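Local coordinates for ABC transporter substrate-binding protein (Rhizobium radiobacter, PDB 6TFX), which binds the mannityl-opine mannopinic acid as the solute-binding protein of an ABC transporter, probably delivering it for import into the bacterium, at residues F214-Q226 and N460-W472. Numbering follows the deposited sequence.
Sequences FESGELDVEQGNQ and NLGTWARKNKLGW. With N72 ((2~{R})-2-[[(3~{R},4~{R},5~{S})-3,4,5,6-tetrakis(oxidanyl)-2-oxidanylidene-hexyl]amino]pentanedioic acid), chain C.
Gln223 lies over one face of the Trp464 indole, its CB 3.7 Å from the centroid of the six-membered ring in a CH-pi contact. With CG anti to the backbone N (chi1 -174°) and the chain extended, its amide runs on over the same ring, the two planes 10° apart, while OE1 accepts from Ala11 N. Val221 CG1 meets the indole edge at CE3, and its other methyl, CG2, presses against Leu470 CD2. On the other side of the sheet, Lys467 CE sits over one face of the Phe214 ring, 3.7 Å from CZ; NZ makes an off-centre cation-pi contact and is hydrogen-bonded to Asn240 OD1, and Asp220 O lies in plane at the ring edge. Strands 221-223 and 460-467 pair antiparallel, Glu222 and Ala465 exchanging both backbone bonds (Ala465 N to Glu222 O 2.8 Å). Past the end of strand 221-223, Asn225 O accepts from Thr463 OG1 at 2.7 Å, the donor above the carbonyl plane. Gln226 CG packs on Asn460 CB, and Asn460 OD1 accepts from the ligand N72 at OAM (3.1 Å). Backbone bonds set the strand register, and a water shared by Thr463 OG1, Leu461 O and Gln226 NE2 links the pair to the ligand pocket.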
loop_
_atom_site.group_PDB
_atom_site.type_symbol
_atom_site.label_atom_id
_atom_site.label_comp_id
_atom_site.label_asym_id
_atom_site.label_seq_id
_atom_site.Cartn_x
_atom_site.Cartn_y
_atom_site.Cartn_z
ATOM N N PHE A 214 -16.101 2.065 -19.488
ATOM C CA PHE A 214 -16.741 0.902 -18.871
ATOM C C PHE A 214 -18.190 0.711 -19.356
ATOM O O PHE A 214 -18.585 -0.417 -19.666
ATOM C CB PHE A 214 -16.687 1.018 -17.336
ATOM C CG PHE A 214 -17.232 -0.182 -16.607
ATOM C CD1 PHE A 214 -16.484 -1.349 -16.503
ATOM C CD2 PHE A 214 -18.517 -0.165 -16.067
ATOM C CE1 PHE A 214 -16.991 -2.459 -15.833
ATOM C CE2 PHE A 214 -19.012 -1.273 -15.371
ATOM C CZ PHE A 214 -18.245 -2.411 -15.262
ATOM N N GLU A 215 -18.981 1.793 -19.419
ATOM C CA GLU A 215 -20.380 1.677 -19.855
ATOM C C GLU A 215 -20.510 1.357 -21.344
ATOM O O GLU A 215 -21.466 0.680 -21.722
ATOM C CB GLU A 215 -21.237 2.893 -19.449
ATOM C CG GLU A 215 -20.869 4.232 -20.062
ATOM C CD GLU A 215 -21.613 5.404 -19.447
ATOM O OE1 GLU A 215 -22.586 5.889 -20.072
ATOM O OE2 GLU A 215 -21.225 5.836 -18.338
ATOM N N SER A 216 -19.533 1.784 -22.174
ATOM C CA SER A 216 -19.522 1.519 -23.619
ATOM C C SER A 216 -19.046 0.098 -23.977
ATOM O O SER A 216 -19.064 -0.274 -25.152
ATOM C CB SER A 216 -18.674 2.559 -24.346
ATOM O OG SER A 216 -17.303 2.412 -24.023
ATOM N N GLY A 217 -18.624 -0.668 -22.976
ATOM C CA GLY A 217 -18.139 -2.031 -23.150
ATOM C C GLY A 217 -16.675 -2.144 -23.533
ATOM O O GLY A 217 -16.235 -3.217 -23.943
ATOM N N GLU A 218 -15.901 -1.050 -23.413
ATOM C CA GLU A 218 -14.465 -1.077 -23.732
ATOM C C GLU A 218 -13.675 -1.757 -22.597
ATOM O O GLU A 218 -12.573 -2.257 -22.828
ATOM C CB GLU A 218 -13.899 0.344 -23.894
ATOM C CG GLU A 218 -14.359 1.099 -25.126
ATOM C CD GLU A 218 -13.979 2.568 -25.129
ATOM O OE1 GLU A 218 -12.869 2.908 -24.654
ATOM O OE2 GLU A 218 -14.801 3.381 -25.611
ATOM N N LEU A 219 -14.211 -1.712 -21.367
ATOM C CA LEU A 219 -13.532 -2.276 -20.195
ATOM C C LEU A 219 -14.343 -3.374 -19.558
ATOM O O LEU A 219 -15.559 -3.244 -19.400
ATOM C CB LEU A 219 -13.263 -1.186 -19.112
ATOM C CG LEU A 219 -12.488 0.073 -19.509
ATOM C CD1 LEU A 219 -12.509 1.107 -18.377
ATOM C CD2 LEU A 219 -11.064 -0.259 -19.914
ATOM N N ASP A 220 -13.665 -4.428 -19.120
ATOM C CA ASP A 220 -14.316 -5.488 -18.365
ATOM C C ASP A 220 -14.268 -5.156 -16.868
ATOM O O ASP A 220 -15.075 -5.666 -16.084
ATOM C CB ASP A 220 -13.601 -6.810 -18.622
ATOM C CG ASP A 220 -13.587 -7.150 -20.101
ATOM O OD1 ASP A 220 -14.687 -7.352 -20.674
ATOM O OD2 ASP A 220 -12.472 -7.194 -20.695
ATOM N N VAL A 221 -13.279 -4.349 -16.470
ATOM C CA VAL A 221 -13.072 -3.948 -15.072
ATOM C C VAL A 221 -12.710 -2.484 -15.047
ATOM O O VAL A 221 -11.911 -2.037 -15.866
ATOM C CB VAL A 221 -11.908 -4.767 -14.428
ATOM C CG1 VAL A 221 -11.579 -4.289 -13.003
ATOM C CG2 VAL A 221 -12.210 -6.250 -14.427
ATOM N N GLU A 222 -13.226 -1.747 -14.055
ATOM C CA GLU A 222 -12.805 -0.364 -13.882
ATOM C C GLU A 222 -12.653 -0.028 -12.417
ATOM O O GLU A 222 -13.454 -0.477 -11.583
ATOM C CB GLU A 222 -13.725 0.641 -14.584
ATOM C CG GLU A 222 -15.058 0.869 -13.886
ATOM C CD GLU A 222 -15.696 2.235 -14.058
ATOM O OE1 GLU A 222 -16.930 2.322 -13.885
ATOM O OE2 GLU A 222 -14.976 3.215 -14.352
ATOM N N GLN A 223 -11.609 0.721 -12.100
ATOM C CA GLN A 223 -11.431 1.203 -10.734
ATOM C C GLN A 223 -12.518 2.241 -10.467
ATOM O O GLN A 223 -12.848 3.063 -11.342
ATOM C CB GLN A 223 -10.049 1.837 -10.572
ATOM C CG GLN A 223 -9.739 2.243 -9.128
ATOM C CD GLN A 223 -8.299 2.606 -8.929
ATOM O OE1 GLN A 223 -7.473 2.556 -9.857
ATOM N NE2 GLN A 223 -7.949 2.963 -7.679
ATOM N N GLY A 224 -13.061 2.197 -9.266
ATOM C CA GLY A 224 -14.089 3.136 -8.873
ATOM C C GLY A 224 -13.498 4.232 -8.031
ATOM O O GLY A 224 -12.312 4.553 -8.149
ATOM N N ASN A 225 -14.323 4.816 -7.173
ATOM C CA ASN A 225 -13.826 5.806 -6.226
ATOM C C ASN A 225 -14.543 5.587 -4.884
ATOM O O ASN A 225 -15.232 4.569 -4.704
ATOM C CB ASN A 225 -13.962 7.233 -6.765
ATOM C CG ASN A 225 -15.380 7.714 -6.907
ATOM O OD1 ASN A 225 -16.326 7.146 -6.338
ATOM N ND2 ASN A 225 -15.551 8.814 -7.641
ATOM N N GLN A 226 -14.356 6.511 -3.940
ATOM C CA GLN A 226 -14.919 6.333 -2.580
ATOM C C GLN A 226 -16.326 6.887 -2.404
ATOM O O GLN A 226 -16.904 6.778 -1.317
ATOM C CB GLN A 226 -13.971 6.974 -1.558
ATOM C CG GLN A 226 -12.578 6.337 -1.504
ATOM C CD GLN A 226 -11.694 6.709 -2.683
ATOM O OE1 GLN A 226 -11.661 7.867 -3.132
ATOM N NE2 GLN A 226 -10.999 5.722 -3.231
ATOM N N ASN A 460 -10.608 3.744 3.649
ATOM C CA ASN A 460 -11.554 3.310 2.622
ATOM C C ASN A 460 -11.149 1.951 2.018
ATOM O O ASN A 460 -9.976 1.717 1.699
ATOM C CB ASN A 460 -11.633 4.334 1.467
ATOM C CG ASN A 460 -10.325 5.045 1.174
ATOM O OD1 ASN A 460 -9.327 4.459 0.682
ATOM N ND2 ASN A 460 -10.292 6.294 1.531
ATOM N N LEU A 461 -12.141 1.094 1.799
ATOM C CA LEU A 461 -11.886 -0.152 1.099
ATOM C C LEU A 461 -11.625 0.214 -0.376
ATOM O O LEU A 461 -12.060 1.289 -0.821
ATOM C CB LEU A 461 -13.153 -1.035 1.156
ATOM C CG LEU A 461 -13.520 -1.517 2.543
ATOM C CD1 LEU A 461 -14.888 -2.182 2.530
ATOM C CD2 LEU A 461 -12.475 -2.504 3.054
ATOM N N GLY A 462 -10.949 -0.667 -1.113
ATOM C CA GLY A 462 -10.744 -0.448 -2.543
ATOM C C GLY A 462 -12.073 -0.700 -3.236
ATOM O O GLY A 462 -12.829 -1.565 -2.806
ATOM N N THR A 463 -12.405 0.067 -4.269
ATOM C CA THR A 463 -13.693 -0.099 -4.960
ATOM C C THR A 463 -13.415 -0.323 -6.435
ATOM O O THR A 463 -12.727 0.480 -7.057
ATOM C CB THR A 463 -14.598 1.133 -4.779
ATOM O OG1 THR A 463 -13.857 2.296 -5.135
ATOM C CG2 THR A 463 -15.131 1.272 -3.367
ATOM N N TRP A 464 -13.943 -1.417 -6.987
ATOM C CA TRP A 464 -13.731 -1.752 -8.398
ATOM C C TRP A 464 -14.988 -2.371 -8.967
ATOM O O TRP A 464 -15.662 -3.123 -8.260
ATOM C CB TRP A 464 -12.557 -2.753 -8.511
ATOM C CG TRP A 464 -11.209 -2.167 -8.168
ATOM C CD1 TRP A 464 -10.718 -1.877 -6.921
ATOM C CD2 TRP A 464 -10.152 -1.890 -9.085
ATOM N NE1 TRP A 464 -9.452 -1.346 -7.024
ATOM C CE2 TRP A 464 -9.067 -1.369 -8.335
ATOM C CE3 TRP A 464 -9.996 -2.068 -10.467
ATOM C CZ2 TRP A 464 -7.852 -1.019 -8.925
ATOM C CZ3 TRP A 464 -8.799 -1.687 -11.056
ATOM C CH2 TRP A 464 -7.741 -1.181 -10.285
ATOM N N ALA A 465 -15.334 -2.022 -10.218
ATOM C CA ALA A 465 -16.530 -2.580 -10.849
ATOM C C ALA A 465 -16.106 -3.558 -11.944
ATOM O O ALA A 465 -15.057 -3.385 -12.564
ATOM C CB ALA A 465 -17.366 -1.474 -11.466
ATOM N N ARG A 466 -16.904 -4.587 -12.155
ATOM C CA ARG A 466 -16.628 -5.561 -13.205
ATOM C C ARG A 466 -17.955 -6.003 -13.778
ATOM O O ARG A 466 -19.005 -5.793 -13.162
ATOM C CB ARG A 466 -15.876 -6.786 -12.663
ATOM C CG ARG A 466 -16.667 -7.610 -11.646
ATOM C CD ARG A 466 -15.938 -8.881 -11.312
ATOM N NE ARG A 466 -16.439 -9.482 -10.077
ATOM C CZ ARG A 466 -17.356 -10.441 -10.031
ATOM N NH1 ARG A 466 -17.913 -10.892 -11.147
ATOM N NH2 ARG A 466 -17.742 -10.940 -8.867
ATOM N N LYS A 467 -17.905 -6.611 -14.950
ATOM C CA LYS A 467 -19.092 -7.185 -15.558
ATOM C C LYS A 467 -19.277 -8.575 -14.923
ATOM O O LYS A 467 -18.270 -9.220 -14.611
ATOM C CB LYS A 467 -18.902 -7.266 -17.084
ATOM C CG LYS A 467 -18.817 -5.887 -17.778
ATOM C CD LYS A 467 -20.163 -5.160 -17.767
ATOM C CE LYS A 467 -20.038 -3.725 -18.216
ATOM N NZ LYS A 467 -21.316 -2.993 -18.042
ATOM N N ASN A 468 -20.537 -9.040 -14.710
ATOM C CA ASN A 468 -20.725 -10.347 -14.067
ATOM C C ASN A 468 -20.283 -11.539 -14.947
ATOM O O ASN A 468 -20.289 -12.671 -14.466
ATOM C CB ASN A 468 -22.152 -10.545 -13.531
ATOM C CG ASN A 468 -23.235 -10.585 -14.570
ATOM O OD1 ASN A 468 -23.004 -10.429 -15.779
ATOM N ND2 ASN A 468 -24.457 -10.777 -14.108
ATOM N N LYS A 469 -19.876 -11.283 -16.213
ATOM C CA LYS A 469 -19.340 -12.319 -17.103
ATOM C C LYS A 469 -17.902 -12.672 -16.664
ATOM O O LYS A 469 -17.362 -13.676 -17.115
ATOM C CB LYS A 469 -19.358 -11.857 -18.571
ATOM C CG LYS A 469 -18.480 -10.649 -18.901
ATOM C CD LYS A 469 -18.574 -10.300 -20.389
ATOM C CE LYS A 469 -18.124 -8.888 -20.679
ATOM N NZ LYS A 469 -18.646 -8.410 -21.989
ATOM N N LEU A 470 -17.263 -11.820 -15.841
ATOM C CA LEU A 470 -15.890 -12.089 -15.412
ATOM C C LEU A 470 -15.938 -12.828 -14.080
ATOM O O LEU A 470 -16.668 -12.410 -13.194
ATOM C CB LEU A 470 -15.137 -10.749 -15.244
ATOM C CG LEU A 470 -13.691 -10.830 -14.667
ATOM C CD1 LEU A 470 -12.770 -11.674 -15.554
ATOM C CD2 LEU A 470 -13.106 -9.465 -14.528
ATOM N N GLY A 471 -15.188 -13.925 -13.965
ATOM C CA GLY A 471 -15.074 -14.683 -12.727
ATOM C C GLY A 471 -13.646 -14.625 -12.213
ATOM O O GLY A 471 -12.696 -14.829 -12.988
ATOM N N TRP A 472 -13.454 -14.309 -10.916
ATOM C CA TRP A 472 -12.095 -14.249 -10.385
ATOM C C TRP A 472 -11.479 -15.637 -10.180
ATOM O O TRP A 472 -10.258 -15.771 -10.223
ATOM C CB TRP A 472 -12.044 -13.506 -9.043
ATOM C CG TRP A 472 -12.541 -12.088 -9.072
ATOM C CD1 TRP A 472 -13.527 -11.556 -8.294
ATOM C CD2 TRP A 472 -12.018 -11.003 -9.857
ATOM N NE1 TRP A 472 -13.676 -10.214 -8.566
ATOM C CE2 TRP A 472 -12.755 -9.843 -9.514
ATOM C CE3 TRP A 472 -10.989 -10.892 -10.813
ATOM C CZ2 TRP A 472 -12.515 -8.596 -10.114
ATOM C CZ3 TRP A 472 -10.773 -9.660 -11.428
ATOM C CH2 TRP A 472 -11.538 -8.535 -11.081
HETATM O OAB N72 C . -9.816 8.831 -1.081
HETATM C CAF N72 C . -8.559 8.363 -0.552
HETATM C CAG N72 C . -7.509 7.828 -1.582
HETATM O OAC N72 C . -8.053 7.556 -2.833
HETATM C CAH N72 C . -6.568 6.810 -0.935
HETATM O OAM N72 C . -6.854 6.222 0.277
HETATM C CAI N72 C . -5.920 5.533 -1.430
HETATM O OAD N72 C . -6.747 4.888 -2.374
HETATM C CAJ N72 C . -4.463 5.727 -1.773
HETATM O OAE N72 C . -3.842 6.666 -1.213
HETATM C CAK N72 C . -3.782 4.820 -2.838
HETATM N N N72 C . -2.813 3.940 -2.230
HETATM C CA N72 C . -1.431 4.034 -2.510
HETATM C C N72 C . -0.922 5.256 -3.224
HETATM O O N72 C . -0.456 6.390 -2.810
HETATM C CB N72 C . -0.624 3.590 -1.286
HETATM C CG N72 C . 0.815 4.078 -1.113
HETATM C CD N72 C . 1.695 3.106 -0.324
HETATM O OE1 N72 C . 1.490 1.849 -0.345
HETATM O OE2 N72 C . 2.646 3.572 0.341
HETATM O OXT N72 C . -0.986 4.908 -4.418
HETATM O O HOH W 1 -10.149 1.644 -5.302
HETATM O O HOH W 2 -12.375 3.108 -2.771
#